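PDB 6G7N: extracellular solute-binding protein, family 1 from Trichodesmium erythraeum IMS101, which binds ferric iron and, as an extracellular solute-binding protein, probably delivers it to an ABC transporter for uptake into the cell. Local coordinates for residues S148-H153 against A304-L309; A183-I188 against D215-F220. All blocks are in the same frame, centred on the assembly; numbering follows the deposited sequence. Where two conformers were deposited one is given.

How the contacts relate
Coming from the N terminus, the chain first reaches 148-153 on helix 140-167, which carries the iron ligand Y141 close to its start. It then passes through 183-188, near the end of helix 177-186, and returns at 215-220 to close contact 2. That short loop holds strand 191-195 and helix 196-204, with the iron ligands Y197 and Y198. Contact 1 closes much later, when helix 303-312 comes back against helix 140-167, so the whole of contact 2 falls within its loop. Contact 1 packs helix on helix, whereas contact 2 sets a helix end against a sheet strand. Their centres are 28 Å apart, and they do not touch.

Contact 1 of 2, residues S148-H153 against A304-L309; sequences SLIEIH and ADAIKL
Segments 148-153, on the long helix 140-167 that starts at the iron ligand Y141, and 304-309, on the late helix 303-312, meet almost at right angles: their axes cross at 96° and come within 9.8 Å of each other. The closest CA atoms are those of I150 and A306, 7.3 Å apart. I150 reaches over and carries the whole contact. With CG1 anti to its carbonyl carbon (chi1 -65°), its ethyl branch extends onto the second helix, and I150 CD1 comes down over a face of the peptide joining D305 to A306, 3.6 Å from A306 N. D305 CB lies 4.0 Å from I150 CD1. A306 puts its CB 4.3 Å from I150 CD1, and the small methyl leaves the helix backbone accessible to the isoleucine. One turn further on, L309 slides past I150 in the opposite direction, bringing L309 CD1 to 3.9 Å from I150 CG1. Other residues of helix 140-167 extend this packing, I146 meeting A306 and A162 meeting L309. Cohesion here therefore rests on van der Waals fit, buried hydrocarbon against hydrocarbon and peptide face, while the polar backbone is used within each helix, as in L309 N to D305 O.

Contact 2 of 2, residues A183-I188 against D215-F220; sequences AVAAGI and DKVGMF
V217 meets A185 across a peptide plane: V217 CG2 lies above the plane of the V184-A185 peptide, off its nitrogen end, 3.8 Å from A185 N. The carbonyl oxygen of the same peptide, V184 O, accepts a hydrogen bond from N108 ND2. At the next peptide, K216 CD lies 4.0 Å from A185 O, a van der Waals contact of a methylene with a carbonyl oxygen. The same methyl of V217 also touches side chains. V217 CG2 lies 3.8 Å from A185 CB; V184 CG1 is 4.2 Å from V217 CG2, and the two valines cross at about a right angle. V217 has CG1 anti to its backbone N (chi1 177°), which leaves CG2 as the branch that faces the helix. K216 adds its CB, 4.1 Å from A185 CB, and its chain then runs extended past the helix end before bending at the last torsion. Just beyond, the helix finishes in a Schellman motif: I188 N bonds back to A183 O and G187 N to V184 O, and G187, with positive phi, turns the chain out. V217 begins strand 217-220, which pairs antiparallel with strand 96-108 through G218 with Y107 and F220 with I105, while the V217 side chain also touches M106. Helix 177-186 is thus packed by its last turn against the junction where helix 208-216 passes into a strand of the sheet.

Contact 1 of 2, residues S148-H153 against A304-L309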
ATOM      1  N   SER A 148     -11.150  -4.049   4.771  1.00  9.36           N
ATOM      2  CA  SER A 148     -11.351  -3.101   5.877  1.00  9.59           C
ATOM      3  C   SER A 148     -12.835  -2.779   6.101  1.00  9.43           C
ATOM      4  O   SER A 148     -13.291  -2.625   7.239  1.00 10.26           O
ATOM      5  CB  SER A 148     -10.507  -1.839   5.681  1.00 10.65           C
ATOM      6  OG  SER A 148     -11.087  -0.895   4.822  1.00 11.78           O
ATOM      7  N   LEU A 149     -13.582  -2.664   5.000  1.00  9.37           N
ATOM      8  CA  LEU A 149     -15.014  -2.363   5.085  1.00  9.85           C
ATOM      9  C   LEU A 149     -15.812  -3.545   5.640  1.00  9.80           C
ATOM     10  O   LEU A 149     -16.772  -3.353   6.394  1.00 10.53           O
ATOM     11  CB  LEU A 149     -15.552  -1.901   3.732  1.00 10.32           C
ATOM     12  CG  LEU A 149     -14.964  -0.576   3.234  1.00 11.33           C
ATOM     13  CD1 LEU A 149     -15.352  -0.336   1.790  1.00 14.00           C
ATOM     14  CD2 LEU A 149     -15.399   0.574   4.111  1.00 14.07           C
ATOM     15  N   ILE A 150     -15.410  -4.777   5.309  1.00  9.42           N
ATOM     16  CA  ILE A 150     -16.039  -5.948   5.897  1.00 10.19           C
ATOM     17  C   ILE A 150     -15.740  -6.031   7.394  1.00 10.36           C
ATOM     18  O   ILE A 150     -16.624  -6.346   8.193  1.00 11.24           O
ATOM     19  CB  ILE A 150     -15.581  -7.239   5.180  1.00 10.69           C
ATOM     20  CG1 ILE A 150     -16.065  -7.252   3.723  1.00 11.26           C
ATOM     21  CG2 ILE A 150     -16.089  -8.475   5.926  1.00 12.08           C
ATOM     22  CD1 ILE A 150     -15.387  -8.302   2.889  1.00 12.51           C
ATOM     23  N   GLU A 151     -14.509  -5.727   7.784  1.00 10.12           N
ATOM     24  CA  GLU A 151     -14.171  -5.694   9.210  1.00 10.77           C
ATOM     25  C   GLU A 151     -15.076  -4.726   9.970  1.00 10.98           C
ATOM     26  O   GLU A 151     -15.551  -5.046  11.054  1.00 13.19           O
ATOM     27  CB  GLU A 151     -12.718  -5.332   9.380  1.00 11.21           C
ATOM     28  CG  GLU A 151     -12.246  -5.150  10.816  1.00 12.86           C
ATOM     29  CD  GLU A 151     -12.065  -6.395  11.638  1.00 14.34           C
ATOM     30  OE1 GLU A 151     -12.300  -7.505  11.124  1.00 17.23           O
ATOM     31  OE2 GLU A 151     -11.644  -6.263  12.816  1.00 15.96           O
ATOM     32  N   ILE A 152     -15.284  -3.522   9.427  1.00 10.70           N
ATOM     33  CA  ILE A 152     -16.137  -2.547  10.102  1.00 11.72           C
ATOM     34  C   ILE A 152     -17.606  -2.979  10.094  1.00 11.22           C
ATOM     35  O   ILE A 152     -18.251  -3.052  11.140  1.00 12.47           O
ATOM     36  CB  ILE A 152     -16.023  -1.140   9.484  1.00 12.36           C
ATOM     37  CG1 ILE A 152     -14.605  -0.546   9.595  1.00 14.23           C
ATOM     38  CG2 ILE A 152     -17.047  -0.210  10.071  1.00 12.38           C
ATOM     39  CD1 ILE A 152     -14.130  -0.245  10.979  1.00 14.58           C
ATOM     40  N   HIS A 153     -18.126  -3.277   8.913  1.00 10.79           N
ATOM     41  CA  HIS A 153     -19.571  -3.334   8.717  1.00 11.18           C
ATOM     42  C   HIS A 153     -20.166  -4.718   8.796  1.00 11.26           C
ATOM     43  O   HIS A 153     -21.380  -4.815   8.953  1.00 13.99           O
ATOM     44  CB  HIS A 153     -19.912  -2.698   7.363  1.00 12.20           C
ATOM     45  CG  HIS A 153     -19.560  -1.253   7.286  1.00 12.66           C
ATOM     46  ND1 HIS A 153     -20.193  -0.297   8.053  1.00 16.98           N
ATOM     47  CD2 HIS A 153     -18.626  -0.612   6.556  1.00 11.69           C
ATOM     48  CE1 HIS A 153     -19.659   0.885   7.774  1.00 17.03           C
ATOM     49  NE2 HIS A 153     -18.725   0.728   6.852  1.00 13.43           N
ATOM     50  N   ALA A 304      -9.817 -13.178   1.758  1.00 13.48           N
ATOM     51  CA  ALA A 304     -10.697 -14.152   1.092  1.00 13.61           C
ATOM     52  C   ALA A 304     -12.145 -13.681   1.095  1.00 13.20           C
ATOM     53  O   ALA A 304     -12.867 -13.845   0.093  1.00 13.96           O
ATOM     54  CB  ALA A 304     -10.583 -15.521   1.751  1.00 15.49           C
ATOM     55  N   ASP A 305     -12.587 -13.070   2.189  1.00 13.10           N
ATOM     56  CA  ASP A 305     -13.948 -12.537   2.273  1.00 13.24           C
ATOM     57  C   ASP A 305     -14.151 -11.390   1.286  1.00 11.69           C
ATOM     58  O   ASP A 305     -15.209 -11.267   0.674  1.00 12.44           O
ATOM     59  CB  ASP A 305     -14.273 -12.074   3.706  1.00 16.13           C
ATOM     60  CG  ASP A 305     -14.591 -13.238   4.696  1.00 25.42           C
ATOM     61  OD1 ASP A 305     -14.634 -14.405   4.300  1.00 31.86           O
ATOM     62  OD2 ASP A 305     -14.859 -12.955   5.886  1.00 33.47           O
ATOM     63  N   ALA A 306     -13.137 -10.554   1.110  1.00 11.40           N
ATOM     64  CA  ALA A 306     -13.189  -9.490   0.129  1.00 10.92           C
ATOM     65  C   ALA A 306     -13.363 -10.009  -1.288  1.00 11.00           C
ATOM     66  O   ALA A 306     -14.202  -9.533  -2.057  1.00 11.72           O
ATOM     67  CB  ALA A 306     -11.966  -8.578   0.234  1.00 11.05           C
ATOM     68  N   ILE A 307     -12.581 -11.027  -1.649  1.00 11.75           N
ATOM     69  CA  ILE A 307     -12.688 -11.661  -2.960  1.00 12.41           C
ATOM     70  C   ILE A 307     -14.113 -12.207  -3.163  1.00 12.62           C
ATOM     71  O   ILE A 307     -14.708 -12.021  -4.226  1.00 13.36           O
ATOM     72  CB  ILE A 307     -11.598 -12.731  -3.128  1.00 13.47           C
ATOM     73  CG1 ILE A 307     -10.218 -12.064  -3.214  1.00 14.88           C
ATOM     74  CG2 ILE A 307     -11.878 -13.616  -4.329  1.00 14.28           C
ATOM     75  CD1 ILE A 307      -9.045 -13.026  -3.171  1.00 17.04           C
ATOM     76  N   LYS A 308     -14.617 -12.923  -2.171  1.00 13.01           N
ATOM     77  CA  LYS A 308     -15.977 -13.473  -2.236  1.00 14.38           C
ATOM     78  C   LYS A 308     -17.026 -12.382  -2.442  1.00 13.31           C
ATOM     79  O   LYS A 308     -17.894 -12.500  -3.298  1.00 13.63           O
ATOM     80  CB  LYS A 308     -16.291 -14.300  -0.977  1.00 16.05           C
ATOM     81  CG  LYS A 308     -17.702 -14.869  -0.933  1.00 20.07           C
ATOM     82  CD  LYS A 308     -17.967 -15.524   0.408  1.00 25.95           C
ATOM     83  CE  LYS A 308     -19.449 -15.560   0.729  1.00 34.16           C
ATOM     84  NZ  LYS A 308     -19.703 -16.518   1.837  1.00 40.68           N
ATOM     85  N   LEU A 309     -16.931 -11.309  -1.660  1.00 12.53           N
ATOM     86  CA  LEU A 309     -17.891 -10.222  -1.769  1.00 12.41           C
ATOM     87  C   LEU A 309     -17.840  -9.573  -3.147  1.00 11.88           C
ATOM     88  O   LEU A 309     -18.876  -9.310  -3.773  1.00 12.95           O
ATOM     89  CB  LEU A 309     -17.641  -9.184  -0.654  1.00 12.38           C
ATOM     90  CG  LEU A 309     -18.499  -7.938  -0.693  1.00 14.96           C
ATOM     91  CD1 LEU A 309     -18.311  -7.161   0.590  1.00 17.30           C
ATOM     92  CD2 LEU A 309     -18.022  -7.002  -1.763  1.00 20.76           C
TER

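Contact 2 of 2, residues A183-I188 against D215-F220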
ATOM      1  N   ALA A 183      -8.442   8.884 -16.247  1.00 14.15           N
ATOM      2  CA  ALA A 183      -9.854   8.853 -16.610  1.00 15.41           C
ATOM      3  C   ALA A 183     -10.623   9.941 -15.867  1.00 14.66           C
ATOM      4  O   ALA A 183     -11.533  10.561 -16.431  1.00 16.35           O
ATOM      5  CB  ALA A 183     -10.443   7.470 -16.358  1.00 15.44           C
ATOM      6  N   VAL A 184     -10.273  10.188 -14.609  1.00 13.85           N
ATOM      7  CA  VAL A 184     -10.884  11.284 -13.854  1.00 14.27           C
ATOM      8  C   VAL A 184     -10.537  12.647 -14.484  1.00 14.69           C
ATOM      9  O   VAL A 184     -11.416  13.481 -14.708  1.00 16.07           O
ATOM     10  CB  VAL A 184     -10.471  11.226 -12.376  1.00 13.64           C
ATOM     11  CG1 VAL A 184     -10.880  12.471 -11.622  1.00 14.08           C
ATOM     12  CG2 VAL A 184     -11.070   9.992 -11.700  1.00 14.31           C
ATOM     13  N   ALA A 185      -9.267  12.854 -14.822  1.00 14.71           N
ATOM     14  CA  ALA A 185      -8.836  14.093 -15.484  1.00 15.24           C
ATOM     15  C   ALA A 185      -9.578  14.299 -16.801  1.00 16.85           C
ATOM     16  O   ALA A 185      -9.936  15.433 -17.142  1.00 19.86           O
ATOM     17  CB  ALA A 185      -7.331  14.071 -15.748  1.00 15.73           C
ATOM     18  N   ALA A 186      -9.781  13.214 -17.551  1.00 16.85           N
ATOM     19  CA  ALA A 186     -10.399  13.277 -18.900  1.00 18.83           C
ATOM     20  C   ALA A 186     -11.917  13.367 -18.892  1.00 20.00           C
ATOM     21  O   ALA A 186     -12.521  13.507 -19.942  1.00 23.40           O
ATOM     22  CB  ALA A 186      -9.995  12.071 -19.706  1.00 20.92           C
ATOM     23  N   GLY A 187     -12.533  13.233 -17.729  1.00 19.53           N
ATOM     24  CA  GLY A 187     -13.982  13.320 -17.614  1.00 19.60           C
ATOM     25  C   GLY A 187     -14.734  12.027 -17.822  1.00 20.34           C
ATOM     26  O   GLY A 187     -15.969  12.036 -17.852  1.00 22.41           O
ATOM     27  N   ILE A 188     -14.034  10.906 -17.945  1.00 18.07           N
ATOM     28  CA  ILE A 188     -14.680   9.599 -18.064  1.00 18.53           C
ATOM     29  C   ILE A 188     -15.387   9.271 -16.737  1.00 18.03           C
ATOM     30  O   ILE A 188     -16.490   8.709 -16.716  1.00 19.52           O
ATOM     31  CB  ILE A 188     -13.630   8.536 -18.449  1.00 20.08           C
ATOM     32  CG1 ILE A 188     -13.102   8.826 -19.863  1.00 22.48           C
ATOM     33  CG2 ILE A 188     -14.200   7.134 -18.336  1.00 22.32           C
ATOM     34  CD1 ILE A 188     -11.891   8.034 -20.248  1.00 26.99           C
ATOM     35  N   ASP A 215      -2.596  18.367 -12.460  1.00 22.72           N
ATOM     36  CA  ASP A 215      -3.198  19.645 -12.119  1.00 23.06           C
ATOM     37  C   ASP A 215      -4.728  19.631 -12.138  1.00 21.44           C
ATOM     38  O   ASP A 215      -5.335  20.467 -11.499  1.00 23.96           O
ATOM     39  CB  ASP A 215      -2.738  20.703 -13.119  1.00 28.78           C
ATOM     40  N   LYS A 216      -5.312  18.678 -12.865  1.00 19.15           N
ATOM     41  CA  LYS A 216      -6.766  18.520 -12.991  1.00 17.59           C
ATOM     42  C   LYS A 216      -7.418  17.643 -11.929  1.00 16.32           C
ATOM     43  O   LYS A 216      -8.662  17.584 -11.867  1.00 16.46           O
ATOM     44  CB  LYS A 216      -7.112  17.908 -14.347  1.00 18.22           C
ATOM     45  CG  LYS A 216      -6.854  18.867 -15.493  1.00 21.27           C
ATOM     46  CD  LYS A 216      -7.021  18.203 -16.840  1.00 24.86           C
ATOM     47  CE  LYS A 216      -6.968  19.218 -17.975  1.00 30.29           C
ATOM     48  NZ  LYS A 216      -8.343  19.707 -18.224  1.00 38.16           N
ATOM     49  N   VAL A 217      -6.603  16.946 -11.122  1.00 15.17           N
ATOM     50  CA  VAL A 217      -7.099  15.944 -10.178  1.00 14.93           C
ATOM     51  C   VAL A 217      -6.634  16.256  -8.773  1.00 15.20           C
ATOM     52  O   VAL A 217      -5.431  16.479  -8.547  1.00 17.23           O
ATOM     53  CB  VAL A 217      -6.616  14.543 -10.593  1.00 14.77           C
ATOM     54  CG1 VAL A 217      -7.065  13.470  -9.589  1.00 14.25           C
ATOM     55  CG2 VAL A 217      -7.109  14.198 -11.988  1.00 15.35           C
ATOM     56  N   GLY A 218      -7.583  16.305  -7.843  1.00 14.98           N
ATOM     57  CA  GLY A 218      -7.286  16.485  -6.441  1.00 14.61           C
ATOM     58  C   GLY A 218      -7.309  15.159  -5.705  1.00 14.16           C
ATOM     59  O   GLY A 218      -7.817  14.168  -6.222  1.00 14.44           O
ATOM     60  N   MET A 219      -6.759  15.200  -4.500  1.00 14.23           N
ATOM     61  CA  MET A 219      -6.719  14.050  -3.591  0.50 14.65           C
ATOM     62  C   MET A 219      -7.488  14.376  -2.339  1.00 13.12           C
ATOM     63  O   MET A 219      -7.187  15.365  -1.687  1.00 16.98           O
ATOM     64  CB  MET A 219      -5.263  13.780  -3.201  0.50 17.30           C
ATOM     65  CG  MET A 219      -5.115  12.786  -2.072  0.50 17.58           C
ATOM     66  SD  MET A 219      -3.408  12.269  -1.866  0.50 20.84           S
ATOM     67  CE  MET A 219      -2.942  12.020  -3.544  0.50 15.06           C
ATOM     68  N   PHE A 220      -8.445  13.514  -1.976  1.00 11.70           N
ATOM     69  CA  PHE A 220      -9.267  13.689  -0.786  1.00 11.74           C
ATOM     70  C   PHE A 220      -9.060  12.480   0.137  1.00 10.71           C
ATOM     71  O   PHE A 220      -9.255  11.339  -0.279  1.00 11.36           O
ATOM     72  CB  PHE A 220     -10.741  13.823  -1.177  1.00 12.15           C
ATOM     73  CG  PHE A 220     -11.670  14.133  -0.043  1.00 12.27           C
ATOM     74  CD1 PHE A 220     -11.903  15.441   0.354  1.00 14.12           C
ATOM     75  CD2 PHE A 220     -12.270  13.109   0.668  1.00 13.36           C
ATOM     76  CE1 PHE A 220     -12.772  15.724   1.388  1.00 15.45           C
ATOM     77  CE2 PHE A 220     -13.125  13.392   1.717  1.00 14.07           C
ATOM     78  CZ  PHE A 220     -13.369  14.693   2.079  1.00 15.25           C
TER